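Local atomic coordinates of ABC-type transport system, molybdenum-specific extracellular solute-binding protein (Clostridium difficile, PDB entry 4KD5), a protein that probably binds molybdate or tungstate outside the cell and delivers the oxyanion to an ABC transporter. Residues K74-D79 with P195-K200; K82-N87 with F214-S219. One frame throughout, in Å; residues are numbered along the deposited sequence.

Contact 1. Residues K74-D79 with P195-K200; sequences KLLVSD and PVSVIK
Two backbone hydrogen bonds, both nearly straight at hydrogen, join residues 74-79 to 195-200. Lys200 N lies 2.9 Å from Leu75 O and Val77 N lies 3.0 Å from Val198 O. The N-H···O angles are 169° and 167°, yet each donor sits above the plane of the carbonyl it reaches. These two backbone bonds form a single beta bridge, Leu76 with Ile199. A third bond is weak: the Lys200 side chain leaves with CG anti to the backbone N (chi1 -174°), then bends at every later torsion, so that NZ curls back to 3.4 Å from Lys74 O. The bridge follows the exit from helix 65-72, which a Schellman motif with Lys74 at C-prime ends; from there the chain heads for strand 82-94 in the alpha/beta fold of a periplasmic-binding-type protein. Among apolar contacts, Leu76 CD2 meets Ile199 CD1 at 3.7 Å, the two chains crossing obliquely, and Val77 CG2, anti to its own carbonyl carbon, packs 3.8 Å from Val198 CG1. The branched end of Leu76 also lies against the polar Ser197 OG, CD1 and CD2 each 3.6 Å away. Thr80 OG1 bonds to both Val77 O and Val198 N, and Met67 and Leu70 touch Leu76.

Contact 2. Residues K82-N87 with F214-S219; sequences KDLVKN and FLLSES
The backbones approach most closely at Leu84 and Leu216, whose CA atoms are 6.2 Å apart where strand 82-94 runs past the turn between helices 205-215 and 218-226. Leu84 has CG anti to the backbone N (chi1 -176°), which carries CD1 to 3.5 Å from Leu215 CB and to 3.7 Å from Leu216 CD2; one methyl thus meets two successive residues. Its other methyl, CD2, approaches Leu215 CD1 at 4.0 Å, and the two leucine chains cross obliquely. The packing is of a sheet strand against the short turn joining two helices in this alpha/beta binding-protein fold, with Ser217 as N-cap of the second helix. Leu215 and Leu216 both place CG anti to their carbonyl carbon (chi1 -57° in each), but Leu215, the last residue of helix 205-215, has CB directed at the strand, whereas Leu216 in the turn reaches it with its methyls. The aliphatic part of the exposed Lys82 crosses Leu216 at about a right angle, CD to CD1 at 4.0 Å, while its NZ is held by Asp79 O. Polar bridging comes from Gln221, whose NE2 donates to both Leu84 O and Leu215 O, and Phe224 of helix 218-226 packs on Leu84 and Leu215.

Contact 1 is mostly buried and buries 402 Å², against 222 Å² for the partly buried contact 2, where Lys82 is exposed. Backbone hydrogen bonds and a beta bridge carry contact 1; contact 2 rests on methyl packing between a strand and the turn joining two helices. Both use the same sheet: strands 193-198 and 82-94 are antiparallel neighbours, and Val196 N lies 2.8 Å from Lys82 O in a probable hydrogen bond. Val196 CG1 also packs on Leu84 CB. Different copies of the protein adjoin them, the second subunit at Lys74, Leu75, Ser78 and Asp79, the third around Phe214 and Ser217-Ser219. The segments alternate along the chain.

Contact 1. Residues K74-D79 with P195-K200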
ATOM      1  N   LYS A  74      -8.511  20.179   4.082  1.00 68.73           N
ATOM      2  CA  LYS A  74      -7.427  19.196   3.990  1.00 67.78           C
ATOM      3  C   LYS A  74      -7.689  17.882   4.739  1.00 64.33           C
ATOM      4  O   LYS A  74      -6.782  17.301   5.335  1.00 72.62           O
ATOM      5  CB  LYS A  74      -6.093  19.825   4.418  1.00 71.94           C
ATOM      6  CG  LYS A  74      -5.570  20.881   3.443  1.00 73.08           C
ATOM      7  CD  LYS A  74      -4.129  21.260   3.755  1.00 73.86           C
ATOM      8  CE  LYS A  74      -3.426  21.820   2.529  1.00 78.94           C
ATOM      9  NZ  LYS A  74      -3.504  20.872   1.382  1.00 75.84           N
ATOM     10  N   LEU A  75      -8.930  17.413   4.678  1.00 49.94           N
ATOM     11  CA  LEU A  75      -9.319  16.174   5.338  1.00 44.82           C
ATOM     12  C   LEU A  75      -9.325  15.007   4.352  1.00 51.85           C
ATOM     13  O   LEU A  75      -9.722  13.891   4.699  1.00 55.29           O
ATOM     14  CB  LEU A  75     -10.691  16.329   5.997  1.00 46.55           C
ATOM     15  CG  LEU A  75     -10.787  17.369   7.115  1.00 49.13           C
ATOM     16  CD1 LEU A  75     -12.218  17.538   7.589  1.00 47.52           C
ATOM     17  CD2 LEU A  75      -9.905  16.983   8.283  1.00 49.05           C
ATOM     18  N   LEU A  76      -8.867  15.265   3.128  1.00 48.66           N
ATOM     19  CA  LEU A  76      -8.843  14.244   2.084  1.00 41.58           C
ATOM     20  C   LEU A  76      -7.427  13.982   1.590  1.00 46.74           C
ATOM     21  O   LEU A  76      -6.567  14.867   1.646  1.00 48.53           O
ATOM     22  CB  LEU A  76      -9.712  14.664   0.895  1.00 40.15           C
ATOM     23  CG  LEU A  76     -11.207  14.872   1.118  1.00 40.63           C
ATOM     24  CD1 LEU A  76     -11.918  15.173  -0.191  1.00 47.28           C
ATOM     25  CD2 LEU A  76     -11.820  13.653   1.764  1.00 38.39           C
ATOM     26  N   VAL A  77      -7.189  12.759   1.122  1.00 46.27           N
ATOM     27  CA  VAL A  77      -6.005  12.463   0.328  1.00 46.74           C
ATOM     28  C   VAL A  77      -6.342  12.940  -1.087  1.00 49.20           C
ATOM     29  O   VAL A  77      -7.005  12.229  -1.845  1.00 45.79           O
ATOM     30  CB  VAL A  77      -5.681  10.955   0.334  1.00 47.41           C
ATOM     31  CG1 VAL A  77      -4.359  10.688  -0.366  1.00 36.35           C
ATOM     32  CG2 VAL A  77      -5.618  10.431   1.759  1.00 41.32           C
ATOM     33  N   SER A  78      -5.895  14.152  -1.420  1.00 48.49           N
ATOM     34  CA  SER A  78      -6.324  14.870  -2.625  1.00 49.82           C
ATOM     35  C   SER A  78      -6.225  14.098  -3.943  1.00 51.13           C
ATOM     36  O   SER A  78      -7.146  14.135  -4.761  1.00 50.04           O
ATOM     37  CB  SER A  78      -5.572  16.198  -2.750  1.00 50.62           C
ATOM     38  OG  SER A  78      -5.865  17.063  -1.675  1.00 57.74           O
ATOM     39  N   ASP A  79      -5.108  13.409  -4.152  1.00 56.77           N
ATOM     40  CA  ASP A  79      -4.880  12.695  -5.404  1.00 59.27           C
ATOM     41  C   ASP A  79      -5.776  11.465  -5.580  1.00 50.66           C
ATOM     42  O   ASP A  79      -5.768  10.837  -6.637  1.00 54.20           O
ATOM     43  CB  ASP A  79      -3.405  12.314  -5.556  1.00 74.25           C
ATOM     44  CG  ASP A  79      -2.733  12.030  -4.228  1.00 86.80           C
ATOM     45  OD1 ASP A  79      -2.038  10.995  -4.120  1.00 86.68           O
ATOM     46  OD2 ASP A  79      -2.888  12.847  -3.295  1.00 94.81           O
ATOM     47  N   PRO A 195     -18.768  11.417  -6.375  1.00 54.38           N
ATOM     48  CA  PRO A 195     -17.312  11.422  -6.180  1.00 51.62           C
ATOM     49  C   PRO A 195     -16.878  10.504  -5.042  1.00 49.47           C
ATOM     50  O   PRO A 195     -17.630  10.322  -4.076  1.00 47.05           O
ATOM     51  CB  PRO A 195     -17.014  12.879  -5.817  1.00 49.24           C
ATOM     52  CG  PRO A 195     -18.269  13.366  -5.170  1.00 57.15           C
ATOM     53  CD  PRO A 195     -19.414  12.622  -5.821  1.00 54.88           C
ATOM     54  N   VAL A 196     -15.682   9.928  -5.167  1.00 38.59           N
ATOM     55  CA  VAL A 196     -15.112   9.097  -4.116  1.00 33.62           C
ATOM     56  C   VAL A 196     -13.775   9.705  -3.693  1.00 40.20           C
ATOM     57  O   VAL A 196     -13.103  10.351  -4.496  1.00 41.22           O
ATOM     58  CB  VAL A 196     -14.922   7.630  -4.600  1.00 43.30           C
ATOM     59  CG1 VAL A 196     -13.917   7.558  -5.738  1.00 42.57           C
ATOM     60  CG2 VAL A 196     -14.483   6.718  -3.459  1.00 33.36           C
ATOM     61  N   SER A 197     -13.398   9.526  -2.430  1.00 40.35           N
ATOM     62  CA  SER A 197     -12.079   9.961  -1.970  1.00 45.86           C
ATOM     63  C   SER A 197     -11.612   9.163  -0.759  1.00 48.23           C
ATOM     64  O   SER A 197     -12.426   8.753   0.068  1.00 51.62           O
ATOM     65  CB  SER A 197     -12.091  11.453  -1.633  1.00 47.37           C
ATOM     66  OG  SER A 197     -10.801  11.885  -1.243  1.00 61.00           O
ATOM     67  N   VAL A 198     -10.304   8.946  -0.652  1.00 45.64           N
ATOM     68  CA  VAL A 198      -9.733   8.361   0.557  1.00 48.72           C
ATOM     69  C   VAL A 198      -9.618   9.466   1.607  1.00 49.87           C
ATOM     70  O   VAL A 198      -9.233  10.593   1.285  1.00 46.76           O
ATOM     71  CB  VAL A 198      -8.351   7.736   0.293  1.00 48.15           C
ATOM     72  CG1 VAL A 198      -7.728   7.233   1.586  1.00 36.60           C
ATOM     73  CG2 VAL A 198      -8.467   6.594  -0.693  1.00 46.17           C
ATOM     74  N   ILE A 199      -9.962   9.151   2.852  1.00 44.98           N
ATOM     75  CA  ILE A 199      -9.906  10.130   3.933  1.00 45.31           C
ATOM     76  C   ILE A 199      -8.475  10.274   4.463  1.00 44.34           C
ATOM     77  O   ILE A 199      -7.773   9.278   4.634  1.00 46.14           O
ATOM     78  CB  ILE A 199     -10.869   9.738   5.064  1.00 54.72           C
ATOM     79  CG1 ILE A 199     -12.282   9.561   4.513  1.00 54.52           C
ATOM     80  CG2 ILE A 199     -10.872  10.776   6.163  1.00 52.36           C
ATOM     81  CD1 ILE A 199     -12.822  10.794   3.820  1.00 44.89           C
ATOM     82  N   LYS A 200      -8.048  11.511   4.717  1.00 45.75           N
ATOM     83  CA  LYS A 200      -6.673  11.806   5.129  1.00 53.82           C
ATOM     84  C   LYS A 200      -6.306  11.177   6.472  1.00 54.25           C
ATOM     85  O   LYS A 200      -5.215  10.632   6.637  1.00 49.91           O
ATOM     86  CB  LYS A 200      -6.470  13.322   5.189  1.00 57.76           C
ATOM     87  CG  LYS A 200      -5.045  13.765   5.460  1.00 58.82           C
ATOM     88  CD  LYS A 200      -4.152  13.499   4.265  1.00 63.07           C
ATOM     89  CE  LYS A 200      -3.239  14.685   3.997  1.00 75.15           C
ATOM     90  NZ  LYS A 200      -4.008  15.955   3.860  1.00 78.84           N
TER

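Contact 2. Residues K82-N87 with F214-S219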
ATOM      1  N   LYS A  82     -11.779  11.283  -7.151  1.00 47.71           N
ATOM      2  CA  LYS A  82     -12.220  10.838  -8.471  1.00 49.97           C
ATOM      3  C   LYS A  82     -13.735  10.783  -8.565  1.00 45.56           C
ATOM      4  O   LYS A  82     -14.428  10.722  -7.546  1.00 49.49           O
ATOM      5  CB  LYS A  82     -11.651   9.449  -8.789  1.00 56.17           C
ATOM      6  CG  LYS A  82     -10.342   9.461  -9.549  1.00 65.96           C
ATOM      7  CD  LYS A  82      -9.192   8.966  -8.691  1.00 71.78           C
ATOM      8  CE  LYS A  82      -7.859   9.389  -9.293  1.00 83.44           C
ATOM      9  NZ  LYS A  82      -6.700   8.832  -8.539  1.00 88.51           N
ATOM     10  N   ASP A  83     -14.240  10.786  -9.792  1.00 45.22           N
ATOM     11  CA  ASP A  83     -15.652  10.556 -10.027  1.00 52.72           C
ATOM     12  C   ASP A  83     -15.882   9.064 -10.211  1.00 54.26           C
ATOM     13  O   ASP A  83     -15.410   8.477 -11.183  1.00 55.15           O
ATOM     14  CB  ASP A  83     -16.121  11.339 -11.255  1.00 60.78           C
ATOM     15  CG  ASP A  83     -16.106  12.834 -11.029  1.00 68.79           C
ATOM     16  OD1 ASP A  83     -16.227  13.246  -9.863  1.00 71.27           O
ATOM     17  OD2 ASP A  83     -15.963  13.588 -12.016  1.00 72.12           O
ATOM     18  N   LEU A  84     -16.576   8.455  -9.254  1.00 49.76           N
ATOM     19  CA  LEU A  84     -16.825   7.021  -9.282  1.00 48.24           C
ATOM     20  C   LEU A  84     -17.811   6.657 -10.391  1.00 52.29           C
ATOM     21  O   LEU A  84     -17.425   6.088 -11.417  1.00 56.04           O
ATOM     22  CB  LEU A  84     -17.344   6.558  -7.921  1.00 44.39           C
ATOM     23  CG  LEU A  84     -17.569   5.065  -7.733  1.00 45.82           C
ATOM     24  CD1 LEU A  84     -16.370   4.326  -8.276  1.00 42.48           C
ATOM     25  CD2 LEU A  84     -17.792   4.742  -6.264  1.00 33.73           C
ATOM     26  N   VAL A  85     -19.081   6.991 -10.179  1.00 43.93           N
ATOM     27  CA  VAL A  85     -20.102   6.811 -11.203  1.00 44.53           C
ATOM     28  C   VAL A  85     -20.952   8.065 -11.323  1.00 51.00           C
ATOM     29  O   VAL A  85     -20.834   8.994 -10.522  1.00 50.90           O
ATOM     30  CB  VAL A  85     -21.022   5.610 -10.918  1.00 48.32           C
ATOM     31  CG1 VAL A  85     -20.210   4.341 -10.749  1.00 45.65           C
ATOM     32  CG2 VAL A  85     -21.863   5.865  -9.675  1.00 53.30           C
ATOM     33  N   LYS A  86     -21.812   8.084 -12.330  1.00 50.55           N
ATOM     34  CA  LYS A  86     -22.753   9.175 -12.493  1.00 63.59           C
ATOM     35  C   LYS A  86     -24.123   8.590 -12.786  1.00 65.32           C
ATOM     36  O   LYS A  86     -24.233   7.440 -13.211  1.00 64.16           O
ATOM     37  CB  LYS A  86     -22.309  10.121 -13.612  1.00 68.93           C
ATOM     38  CG  LYS A  86     -22.262   9.475 -14.990  1.00 74.08           C
ATOM     39  CD  LYS A  86     -21.715  10.423 -16.065  1.00 88.26           C
ATOM     40  CE  LYS A  86     -21.230  11.758 -15.509  1.00 97.98           C
ATOM     41  NZ  LYS A  86     -19.819  11.722 -15.026  1.00 97.95           N
ATOM     42  N   ASN A  87     -25.171   9.369 -12.544  1.00 65.53           N
ATOM     43  CA  ASN A  87     -26.516   8.903 -12.837  1.00 55.55           C
ATOM     44  C   ASN A  87     -27.054   9.571 -14.089  1.00 59.39           C
ATOM     45  O   ASN A  87     -26.467  10.532 -14.589  1.00 68.03           O
ATOM     46  CB  ASN A  87     -27.444   9.165 -11.651  1.00 66.34           C
ATOM     47  CG  ASN A  87     -28.232   7.938 -11.251  1.00 65.29           C
ATOM     48  OD1 ASN A  87     -28.643   7.145 -12.101  1.00 67.67           O
ATOM     49  ND2 ASN A  87     -28.438   7.766  -9.948  1.00 60.50           N
ATOM     50  N   PHE A 214     -10.706  -0.744  -7.076  1.00 43.06           N
ATOM     51  CA  PHE A 214     -11.620  -1.815  -7.455  1.00 46.12           C
ATOM     52  C   PHE A 214     -12.922  -1.202  -7.953  1.00 40.98           C
ATOM     53  O   PHE A 214     -13.524  -1.680  -8.911  1.00 46.26           O
ATOM     54  CB  PHE A 214     -11.904  -2.757  -6.283  1.00 42.11           C
ATOM     55  CG  PHE A 214     -13.003  -3.744  -6.558  1.00 47.91           C
ATOM     56  CD1 PHE A 214     -12.807  -4.788  -7.451  1.00 54.46           C
ATOM     57  CD2 PHE A 214     -14.232  -3.631  -5.923  1.00 43.06           C
ATOM     58  CE1 PHE A 214     -13.820  -5.702  -7.712  1.00 53.87           C
ATOM     59  CE2 PHE A 214     -15.249  -4.541  -6.176  1.00 46.86           C
ATOM     60  CZ  PHE A 214     -15.041  -5.580  -7.072  1.00 51.33           C
ATOM     61  N   LEU A 215     -13.341  -0.135  -7.284  1.00 43.70           N
ATOM     62  CA  LEU A 215     -14.551   0.588  -7.647  1.00 47.94           C
ATOM     63  C   LEU A 215     -14.407   1.228  -9.024  1.00 49.88           C
ATOM     64  O   LEU A 215     -15.357   1.264  -9.805  1.00 46.27           O
ATOM     65  CB  LEU A 215     -14.855   1.661  -6.597  1.00 46.09           C
ATOM     66  CG  LEU A 215     -15.011   1.203  -5.149  1.00 48.66           C
ATOM     67  CD1 LEU A 215     -15.267   2.384  -4.219  1.00 48.67           C
ATOM     68  CD2 LEU A 215     -16.137   0.197  -5.036  1.00 45.37           C
ATOM     69  N   LEU A 216     -13.207   1.720  -9.316  1.00 44.55           N
ATOM     70  CA  LEU A 216     -12.927   2.406 -10.573  1.00 43.71           C
ATOM     71  C   LEU A 216     -12.536   1.419 -11.671  1.00 51.63           C
ATOM     72  O   LEU A 216     -12.291   1.811 -12.812  1.00 53.94           O
ATOM     73  CB  LEU A 216     -11.823   3.449 -10.371  1.00 39.56           C
ATOM     74  CG  LEU A 216     -12.080   4.523  -9.315  1.00 44.88           C
ATOM     75  CD1 LEU A 216     -10.824   5.321  -9.016  1.00 38.06           C
ATOM     76  CD2 LEU A 216     -13.194   5.461  -9.758  1.00 43.63           C
ATOM     77  N   SER A 217     -12.487   0.135 -11.323  1.00 53.97           N
ATOM     78  CA  SER A 217     -12.097  -0.903 -12.279  1.00 58.15           C
ATOM     79  C   SER A 217     -13.272  -1.366 -13.137  1.00 55.47           C
ATOM     80  O   SER A 217     -14.433  -1.107 -12.806  1.00 57.31           O
ATOM     81  CB  SER A 217     -11.483  -2.099 -11.551  1.00 62.19           C
ATOM     82  OG  SER A 217     -12.485  -2.890 -10.939  1.00 64.88           O
ATOM     83  N   GLU A 218     -12.959  -2.050 -14.234  1.00 59.14           N
ATOM     84  CA  GLU A 218     -13.969  -2.515 -15.180  1.00 64.16           C
ATOM     85  C   GLU A 218     -15.024  -3.396 -14.516  1.00 71.82           C
ATOM     86  O   GLU A 218     -16.218  -3.223 -14.746  1.00 78.97           O
ATOM     87  CB  GLU A 218     -13.299  -3.238 -16.355  1.00 64.70           C
ATOM     88  CG  GLU A 218     -12.308  -2.364 -17.122  1.00 76.25           C
ATOM     89  CD  GLU A 218     -11.405  -3.157 -18.050  1.00 89.30           C
ATOM     90  OE1 GLU A 218     -11.739  -4.319 -18.361  1.00 98.93           O
ATOM     91  OE2 GLU A 218     -10.359  -2.614 -18.466  1.00 90.05           O
ATOM     92  N   SER A 219     -14.581  -4.328 -13.678  1.00 67.17           N
ATOM     93  CA  SER A 219     -15.506  -5.213 -12.971  1.00 72.95           C
ATOM     94  C   SER A 219     -16.348  -4.457 -11.940  1.00 69.82           C
ATOM     95  O   SER A 219     -17.535  -4.739 -11.777  1.00 71.08           O
ATOM     96  CB  SER A 219     -14.752  -6.361 -12.295  1.00 78.13           C
ATOM     97  OG  SER A 219     -14.128  -5.926 -11.100  1.00 83.52           O
TER